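Local coordinates for inositol 2-dehydrogenase/D-chiro-inositol 3-dehydrogenase (Lactobacillus casei, PDB 4MIY) that oxidises myo-inositol to 2-keto-myo-inositol, and D-chiro-inositol to its 1-keto form, with NAD as the hydride acceptor, at the interface of chains A and B and the interface of chains A and C. Numbering follows the deposited sequence. Chains: chain A/B/C, Inositol 2-dehydrogenase/D-chiro-inositol 3-dehydrogenase.

Contact 1: the interface of chains A and B. Residues chain A 156, 202, 227, 229, 231-234; chain B 243-248.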
# COMPACT_ATOMS: atom_id res chain seq x y z
N ILE A 156 -17.28 9.67 -3.85
CA ILE A 156 -16.80 9.91 -5.19
C ILE A 156 -17.57 9.03 -6.18
O ILE A 156 -17.67 7.85 -6.03
CB ILE A 156 -15.32 9.60 -5.30
CG1 ILE A 156 -14.50 10.34 -4.24
CG2 ILE A 156 -14.78 9.93 -6.65
CD1 ILE A 156 -14.60 11.78 -4.29
N GLU A 202 -16.96 19.50 -15.59
CA GLU A 202 -17.59 18.26 -16.02
C GLU A 202 -19.10 18.22 -15.79
O GLU A 202 -19.74 17.34 -16.28
CB GLU A 202 -16.96 17.02 -15.37
CG GLU A 202 -15.49 16.83 -15.59
CD GLU A 202 -15.11 16.64 -17.02
OE1 GLU A 202 -14.12 17.25 -17.45
OE2 GLU A 202 -15.79 15.90 -17.70
N LEU A 227 -16.38 15.24 1.42
CA LEU A 227 -16.29 15.64 0.03
C LEU A 227 -17.26 14.84 -0.79
O LEU A 227 -17.19 13.64 -0.83
CB LEU A 227 -14.89 15.40 -0.51
CG LEU A 227 -14.68 15.58 -2.02
CD1 LEU A 227 -14.96 17.01 -2.46
CD2 LEU A 227 -13.30 15.17 -2.37
N HIS A 229 -18.38 14.41 -4.62
CA HIS A 229 -17.87 14.68 -5.94
C HIS A 229 -18.42 13.67 -6.90
O HIS A 229 -17.93 12.60 -6.99
CB HIS A 229 -16.33 14.64 -5.95
CG HIS A 229 -15.72 15.18 -7.20
ND1 HIS A 229 -14.39 15.05 -7.49
CD2 HIS A 229 -16.26 15.84 -8.24
CE1 HIS A 229 -14.14 15.61 -8.65
NE2 HIS A 229 -15.25 16.11 -9.12
N THR A 231 -19.09 13.98 -10.38
CA THR A 231 -18.63 13.99 -11.75
C THR A 231 -17.12 13.77 -11.85
O THR A 231 -16.47 14.27 -12.71
CB THR A 231 -19.00 15.30 -12.50
OG1 THR A 231 -18.35 16.41 -11.91
CG2 THR A 231 -20.47 15.55 -12.49
N ALA A 232 -16.61 12.99 -10.92
CA ALA A 232 -15.20 12.81 -10.72
C ALA A 232 -14.45 12.08 -11.81
O ALA A 232 -13.27 12.11 -11.82
CB ALA A 232 -14.97 12.10 -9.40
N GLN A 233 -15.18 11.41 -12.68
CA GLN A 233 -14.70 10.70 -13.86
C GLN A 233 -13.97 9.36 -13.61
O GLN A 233 -14.23 8.40 -14.26
CB GLN A 233 -13.86 11.59 -14.78
CG GLN A 233 -14.51 12.90 -15.19
CD GLN A 233 -15.82 12.72 -15.90
OE1 GLN A 233 -15.89 12.09 -16.90
NE2 GLN A 233 -16.86 13.28 -15.35
N TYR A 234 -13.08 9.34 -12.64
CA TYR A 234 -12.12 8.26 -12.55
C TYR A 234 -12.71 6.94 -12.02
O TYR A 234 -12.23 5.92 -12.31
CB TYR A 234 -10.88 8.66 -11.73
CG TYR A 234 -11.04 8.63 -10.23
CD1 TYR A 234 -10.87 7.48 -9.52
CD2 TYR A 234 -11.35 9.76 -9.53
CE1 TYR A 234 -11.02 7.45 -8.18
CE2 TYR A 234 -11.50 9.74 -8.18
CZ TYR A 234 -11.32 8.59 -7.52
OH TYR A 234 -11.47 8.53 -6.16
N ILE B 243 -7.81 17.10 -5.45
CA ILE B 243 -8.98 16.62 -6.12
C ILE B 243 -9.23 17.47 -7.36
O ILE B 243 -9.45 18.64 -7.27
CB ILE B 243 -10.23 16.63 -5.19
CG1 ILE B 243 -10.06 15.69 -3.99
CG2 ILE B 243 -11.45 16.22 -5.94
CD1 ILE B 243 -9.69 16.39 -2.81
N GLY B 244 -9.14 16.81 -8.50
CA GLY B 244 -9.33 17.43 -9.79
C GLY B 244 -10.65 17.08 -10.44
O GLY B 244 -11.34 16.23 -10.02
N GLU B 245 -10.93 17.78 -11.52
CA GLU B 245 -12.11 17.59 -12.29
C GLU B 245 -12.21 16.16 -12.82
O GLU B 245 -13.28 15.63 -12.93
CB GLU B 245 -12.10 18.57 -13.45
CG GLU B 245 -12.34 19.98 -13.05
CD GLU B 245 -12.23 20.97 -14.18
OE1 GLU B 245 -11.34 20.84 -15.00
OE2 GLU B 245 -13.02 21.91 -14.15
N THR B 246 -11.08 15.56 -13.14
CA THR B 246 -11.08 14.29 -13.82
C THR B 246 -10.27 13.20 -13.13
O THR B 246 -10.17 12.10 -13.60
CB THR B 246 -10.62 14.40 -15.30
OG1 THR B 246 -9.25 14.67 -15.36
CG2 THR B 246 -11.38 15.44 -16.01
N GLY B 247 -9.71 13.54 -11.98
CA GLY B 247 -8.92 12.57 -11.27
C GLY B 247 -8.42 13.12 -9.96
O GLY B 247 -8.75 14.21 -9.61
N GLU B 248 -7.61 12.35 -9.27
CA GLU B 248 -7.00 12.79 -8.02
C GLU B 248 -5.52 12.44 -8.02
O GLU B 248 -5.10 11.54 -8.67
CB GLU B 248 -7.68 12.16 -6.79
CG GLU B 248 -9.15 12.42 -6.62
CD GLU B 248 -9.74 11.79 -5.34
OE1 GLU B 248 -9.01 11.13 -4.63
OE2 GLU B 248 -10.92 11.98 -5.09
O HOH W 1 -11.77 13.35 -9.67
O HOH W 2 -15.46 16.85 -11.78
O HOH W 3 -12.52 13.14 -6.94

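Contact 2: the interface of chains A and C. Residues chain A 234, 237, 266-270; chain C 261-267.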
# COMPACT_ATOMS: atom_id res chain seq x y z
N TYR A 234 -13.08 9.34 -12.64
CA TYR A 234 -12.12 8.26 -12.55
C TYR A 234 -12.71 6.94 -12.02
O TYR A 234 -12.23 5.92 -12.31
CB TYR A 234 -10.88 8.66 -11.73
CG TYR A 234 -11.04 8.63 -10.23
CD1 TYR A 234 -10.87 7.48 -9.52
CD2 TYR A 234 -11.35 9.76 -9.53
CE1 TYR A 234 -11.02 7.45 -8.18
CE2 TYR A 234 -11.50 9.74 -8.18
CZ TYR A 234 -11.32 8.59 -7.52
OH TYR A 234 -11.47 8.53 -6.16
N GLU A 237 -15.81 5.67 -5.46
CA GLU A 237 -15.02 5.41 -4.29
C GLU A 237 -15.61 6.02 -3.03
O GLU A 237 -16.07 7.12 -3.05
CB GLU A 237 -13.58 5.89 -4.53
CG GLU A 237 -12.60 5.44 -3.51
CD GLU A 237 -11.14 5.67 -3.91
OE1 GLU A 237 -10.87 6.25 -4.95
OE2 GLU A 237 -10.28 5.29 -3.13
N GLN A 266 2.54 0.88 -12.33
CA GLN A 266 1.97 -0.15 -11.52
C GLN A 266 0.55 0.33 -11.25
O GLN A 266 0.36 1.44 -10.87
CB GLN A 266 2.77 -0.29 -10.23
CG GLN A 266 2.32 -1.40 -9.34
CD GLN A 266 3.13 -1.49 -8.06
OE1 GLN A 266 4.33 -1.40 -8.06
NE2 GLN A 266 2.44 -1.65 -6.96
N GLN A 267 -0.42 -0.53 -11.53
CA GLN A 267 -1.79 -0.10 -11.43
C GLN A 267 -2.77 -1.17 -11.04
O GLN A 267 -2.57 -2.31 -11.26
CB GLN A 267 -2.25 0.56 -12.71
CG GLN A 267 -2.36 -0.30 -13.84
CD GLN A 267 -2.65 0.44 -15.11
OE1 GLN A 267 -3.71 0.34 -15.64
NE2 GLN A 267 -1.70 1.16 -15.57
N THR A 268 -3.82 -0.68 -10.41
CA THR A 268 -4.96 -1.48 -10.03
C THR A 268 -6.23 -0.82 -10.50
O THR A 268 -6.34 0.35 -10.44
CB THR A 268 -5.06 -1.70 -8.50
OG1 THR A 268 -5.12 -0.45 -7.81
CG2 THR A 268 -3.92 -2.45 -8.00
N ALA A 269 -7.18 -1.61 -10.94
CA ALA A 269 -8.48 -1.10 -11.34
C ALA A 269 -9.29 -0.48 -10.18
O ALA A 269 -9.19 -0.89 -9.07
CB ALA A 269 -9.27 -2.18 -12.01
N VAL A 270 -10.07 0.52 -10.50
CA VAL A 270 -10.96 1.17 -9.57
C VAL A 270 -12.38 0.80 -9.98
O VAL A 270 -12.69 0.76 -11.14
CB VAL A 270 -10.78 2.68 -9.66
CG1 VAL A 270 -11.80 3.40 -8.84
CG2 VAL A 270 -9.40 3.04 -9.19
N ARG C 261 -5.19 8.74 -9.45
CA ARG C 261 -6.50 8.17 -9.68
C ARG C 261 -7.08 8.78 -10.95
O ARG C 261 -7.34 9.93 -10.99
CB ARG C 261 -7.44 8.44 -8.50
CG ARG C 261 -7.28 7.54 -7.32
CD ARG C 261 -7.91 8.16 -6.10
NE ARG C 261 -8.06 7.26 -4.98
CZ ARG C 261 -7.09 6.91 -4.15
NH1 ARG C 261 -5.89 7.39 -4.31
NH2 ARG C 261 -7.34 6.09 -3.15
N SER C 262 -7.23 7.97 -11.97
CA SER C 262 -7.58 8.43 -13.29
C SER C 262 -8.03 7.25 -14.14
O SER C 262 -7.46 6.23 -14.11
CB SER C 262 -6.39 9.10 -13.95
OG SER C 262 -6.69 9.51 -15.25
N ASN C 263 -9.11 7.45 -14.88
CA ASN C 263 -9.49 6.52 -15.91
C ASN C 263 -9.63 5.08 -15.41
O ASN C 263 -9.10 4.17 -15.98
CB ASN C 263 -8.49 6.63 -17.06
CG ASN C 263 -8.96 5.92 -18.33
OD1 ASN C 263 -10.12 5.90 -18.63
ND2 ASN C 263 -8.03 5.33 -19.03
N ALA C 264 -10.37 4.92 -14.34
CA ALA C 264 -10.67 3.62 -13.77
C ALA C 264 -9.48 2.84 -13.25
O ALA C 264 -9.55 1.68 -13.13
CB ALA C 264 -11.49 2.77 -14.73
N ASN C 265 -8.43 3.57 -12.92
CA ASN C 265 -7.25 3.00 -12.33
C ASN C 265 -6.62 3.89 -11.27
O ASN C 265 -6.76 5.07 -11.28
CB ASN C 265 -6.19 2.70 -13.39
CG ASN C 265 -6.53 1.51 -14.25
OD1 ASN C 265 -6.47 0.40 -13.80
ND2 ASN C 265 -6.84 1.75 -15.48
N GLN C 266 -5.91 3.23 -10.37
CA GLN C 266 -5.06 3.88 -9.42
C GLN C 266 -3.67 3.43 -9.78
O GLN C 266 -3.44 2.27 -9.95
CB GLN C 266 -5.44 3.45 -8.01
CG GLN C 266 -4.67 4.15 -6.94
CD GLN C 266 -5.10 3.80 -5.52
OE1 GLN C 266 -6.24 3.69 -5.21
NE2 GLN C 266 -4.14 3.66 -4.68
N GLN C 267 -2.77 4.38 -9.94
CA GLN C 267 -1.46 4.06 -10.43
C GLN C 267 -0.30 4.92 -9.94
O GLN C 267 -0.44 6.06 -9.61
CB GLN C 267 -1.49 4.02 -11.91
CG GLN C 267 -1.73 5.27 -12.54
CD GLN C 267 -1.75 5.13 -14.02
OE1 GLN C 267 -2.73 4.71 -14.58
NE2 GLN C 267 -0.68 5.49 -14.66
O HOH W 4 -9.10 4.43 -5.84
O HOH W 5 -5.32 -2.06 -14.76

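Contact 3: the interface of chains A and B. Residues chain A 152, 213, 223, 225-227; chain B 152, 213, 223, 225-227.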
# COMPACT_ATOMS: atom_id res chain seq x y z
N ARG A 152 -12.85 12.54 8.26
CA ARG A 152 -12.76 12.99 6.90
C ARG A 152 -13.23 11.91 5.95
O ARG A 152 -12.79 10.81 6.02
CB ARG A 152 -11.36 13.40 6.55
CG ARG A 152 -10.94 14.67 7.23
CD ARG A 152 -9.57 15.09 6.89
NE ARG A 152 -9.55 16.49 6.64
CZ ARG A 152 -8.51 17.18 6.19
NH1 ARG A 152 -7.36 16.60 5.95
NH2 ARG A 152 -8.63 18.46 6.02
N LEU A 213 -18.88 20.42 -0.40
CA LEU A 213 -18.25 20.10 0.84
C LEU A 213 -19.28 20.18 1.94
O LEU A 213 -19.94 21.17 2.06
CB LEU A 213 -17.14 21.06 1.12
CG LEU A 213 -15.97 21.03 0.13
CD1 LEU A 213 -15.06 22.19 0.34
CD2 LEU A 213 -15.20 19.76 0.27
N VAL A 223 -15.94 16.96 14.40
CA VAL A 223 -16.24 17.58 13.14
C VAL A 223 -16.03 16.60 12.00
O VAL A 223 -15.02 15.95 11.91
CB VAL A 223 -15.39 18.84 12.92
CG1 VAL A 223 -15.68 19.42 11.60
CG2 VAL A 223 -15.67 19.83 13.98
N GLN A 225 -15.95 16.23 7.92
CA GLN A 225 -15.76 16.85 6.63
C GLN A 225 -15.96 15.85 5.51
O GLN A 225 -15.15 14.99 5.33
CB GLN A 225 -14.37 17.46 6.52
CG GLN A 225 -14.09 18.55 7.51
CD GLN A 225 -12.73 19.14 7.37
OE1 GLN A 225 -11.80 18.47 7.12
NE2 GLN A 225 -12.64 20.41 7.50
N VAL A 226 -17.03 16.00 4.75
CA VAL A 226 -17.31 15.12 3.64
C VAL A 226 -17.15 15.85 2.30
O VAL A 226 -17.66 16.90 2.13
CB VAL A 226 -18.74 14.55 3.69
CG1 VAL A 226 -18.91 13.48 2.67
CG2 VAL A 226 -19.04 13.99 5.00
N LEU A 227 -16.38 15.24 1.42
CA LEU A 227 -16.29 15.64 0.03
C LEU A 227 -17.26 14.84 -0.79
O LEU A 227 -17.19 13.64 -0.83
CB LEU A 227 -14.89 15.40 -0.51
CG LEU A 227 -14.68 15.58 -2.02
CD1 LEU A 227 -14.96 17.01 -2.46
CD2 LEU A 227 -13.30 15.17 -2.37
N ARG B 152 -6.96 18.55 0.08
CA ARG B 152 -7.04 18.11 1.44
C ARG B 152 -5.68 17.78 1.92
O ARG B 152 -4.96 17.09 1.28
CB ARG B 152 -7.98 16.93 1.57
CG ARG B 152 -9.37 17.28 1.22
CD ARG B 152 -10.30 16.17 1.46
NE ARG B 152 -11.44 16.62 2.19
CZ ARG B 152 -12.40 15.84 2.62
NH1 ARG B 152 -12.38 14.55 2.38
NH2 ARG B 152 -13.41 16.37 3.26
N LEU B 213 -8.74 23.11 12.38
CA LEU B 213 -9.07 22.95 10.99
C LEU B 213 -8.90 24.29 10.28
O LEU B 213 -9.35 25.30 10.76
CB LEU B 213 -10.49 22.42 10.85
CG LEU B 213 -10.81 21.06 11.47
CD1 LEU B 213 -12.22 20.72 11.35
CD2 LEU B 213 -10.00 19.99 10.81
N VAL B 223 -10.80 25.14 -2.91
CA VAL B 223 -10.87 25.12 -1.48
C VAL B 223 -9.86 24.16 -0.88
O VAL B 223 -9.79 23.02 -1.26
CB VAL B 223 -12.27 24.79 -0.97
CG1 VAL B 223 -12.29 24.78 0.53
CG2 VAL B 223 -13.29 25.81 -1.48
N GLN B 225 -8.63 22.34 2.54
CA GLN B 225 -8.93 21.90 3.89
C GLN B 225 -7.71 21.26 4.55
O GLN B 225 -7.34 20.19 4.22
CB GLN B 225 -10.07 20.90 3.91
CG GLN B 225 -11.37 21.42 3.38
CD GLN B 225 -12.50 20.43 3.46
OE1 GLN B 225 -12.33 19.30 3.16
NE2 GLN B 225 -13.64 20.88 3.86
N VAL B 226 -7.11 21.97 5.48
CA VAL B 226 -5.99 21.46 6.25
C VAL B 226 -6.36 21.03 7.67
O VAL B 226 -7.03 21.72 8.36
CB VAL B 226 -4.86 22.47 6.34
CG1 VAL B 226 -3.62 21.83 6.89
CG2 VAL B 226 -4.57 23.08 4.97
N LEU B 227 -5.89 19.86 8.05
CA LEU B 227 -5.99 19.38 9.41
C LEU B 227 -4.68 19.59 10.09
O LEU B 227 -3.68 19.11 9.63
CB LEU B 227 -6.31 17.89 9.45
CG LEU B 227 -6.12 17.18 10.79
CD1 LEU B 227 -7.11 17.64 11.80
CD2 LEU B 227 -6.24 15.70 10.58
O HOH W 6 -9.97 21.76 7.22

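Contact 1: the interface of chains A and B
Four protein atoms grip water 2: ring nitrogen NE2 of A:His229 at 2.8 Å, the carbonyl O and hydroxyl OG1 of A:Thr231, and, from the other subunit, the carbonyl O of B:Glu245 at 2.8 Å. In this part of the A-B interface no N or O of one chain bonds directly to the other; water does the bridging. A:His229, at the end of strand 223-229, has CG anti to its backbone N (chi1 -168°), which carries the imidazole out toward the turn after strand 237-244 of chain B. Its other nitrogen, ND1, meets water 3 at 2.7 Å, and water 3 passes on to carboxylate OE2 of B:Glu248, also at 2.7 Å. A protonated ring might be favoured by that nearby carboxylate. CB of A:Ala232 lies over one face of the imidazole, toward the rim, while the carbonyl O of B:Gly244 sits in plane at the edge, 3.2 Å from CE1. Water 1 ties water 3 to the carbonyls of A:Ala232 and B:Gly244. Beyond the histidine, A:Leu227 and B:Ile243 meet tip to tip. A:Tyr234 crosses B:Glu248 obliquely, ring and carboxylate planes 63° apart, with CE2 of A:Tyr234 3.9 Å from CG of B:Glu248.

Contact 2: the interface of chains A and C
Strand 265-269 of chain A pairs antiparallel with the same strand of chain C, so two subunits share a continuous beta ribbon across their two-fold, centred on A:Gln267 facing C:Gln267. Backbone N and O of A:Thr268 exchange nearly straight bonds with O and N of C:Gln266, both nearly along the C=O axes; the one from C:Gln266 N to A:Thr268 O is 2.9 Å. Next along, A:Val270 N reaches C:Ala264 O from above the carbonyl plane, and C:Ala264 N takes an in-plane lone pair of A:Tyr234 O.

Beside the ribbon, C:Arg261 forms a side-on salt bridge with A:Glu237: NE goes to OE1 and NH2 to OE2, each 3.0 Å, on the syn lone pairs, with guanidinium and carboxylate only 15° from coplanar. The phenol OH of A:Tyr234 also donates to A:Glu237 OE1, at 2.6 Å and from above the carboxylate plane, so this oxygen carries two donors and water 4 besides. Such a grip may favour the charged carboxylate. C:Arg261 runs alongside the tyrosine, its CB over the ring face 3.8 Å from the centroid, its guanidinium perpendicular to the ring. C:Gln266 OE1 lies over one guanidinium face and also binds water 4. At the ribbon's centre the pairing sets CB of A:Gln267 3.6 Å from CB of C:Gln267; from there both chains run side by side, CG between the backbone N and the carbonyl carbon (chi1 68° in chain A).

Contact 3: the interface of chains A and B
In this Gfo/Idh/MocA-family dehydrogenase, strands 148-156, 212-218 and 223-229 of the C-terminal alpha/beta domain meet their copies from chain B across a two-fold axis. Hydrogen bonds centre on arginine and glutamine. Within chain A, NE of A:Arg152 donates to the amide oxygen OE1 of A:Gln225 at 3.0 Å, in the guanidinium plane and nearly along the C=O axis. Chain B repeats this, and there NH2 of B:Arg152 joins NE on B:Gln225 OE1 at 3.1 Å. Each arginine, bent at chi3 (136° in A:Arg152), also extends NH2 across the interface: A:Arg152 NH2 reaches the backbone O of B:Gln225 at 2.8 Å, from well above the carbonyl plane, and the return bond from B:Arg152 is weaker. Water 6 links A:Gln225 NE2 to B:Val226 O.

Flat groups stack on the axis. The extended side chains of A:Gln225 and B:Gln225 come tip to tip with their amides 8° from parallel, NE2 of one 3.8 Å from NE2 of the other. The guanidinium charges are close too, NE of A:Arg152 lying 4.8 Å from NE of B:Arg152; the glutamine and backbone oxygens may offset their repulsion.

Apolar contacts flank the polar centre. A:Leu213 and B:Val223 meet tip to tip, as do their twins, where A:Val223 CG1 lies 3.7 Å from B:Leu213 CD1. CB of B:Leu227 covers one face of the A:Arg152 guanidinium, 4.0 Å from CZ.

Contact 1 and contact 3 belong to the same A-B interface, their C-alpha centres about 16 Å apart, and share A:Leu227 on strand 223-229: contact 3 holds the symmetric middle, contact 1 a water-bridged flank that recurs with the chains exchanged. Contact 2 joins A to C instead. Its centre is about 12 Å from contact 1 and 23 Å from contact 3. A:Tyr234 serves both contact 1 and contact 2, so one loop touches two neighbours. The two interfaces thus meet on one domain of each subunit, consistent with the four-chain deposited assembly, although the structure alone does not prove it in solution.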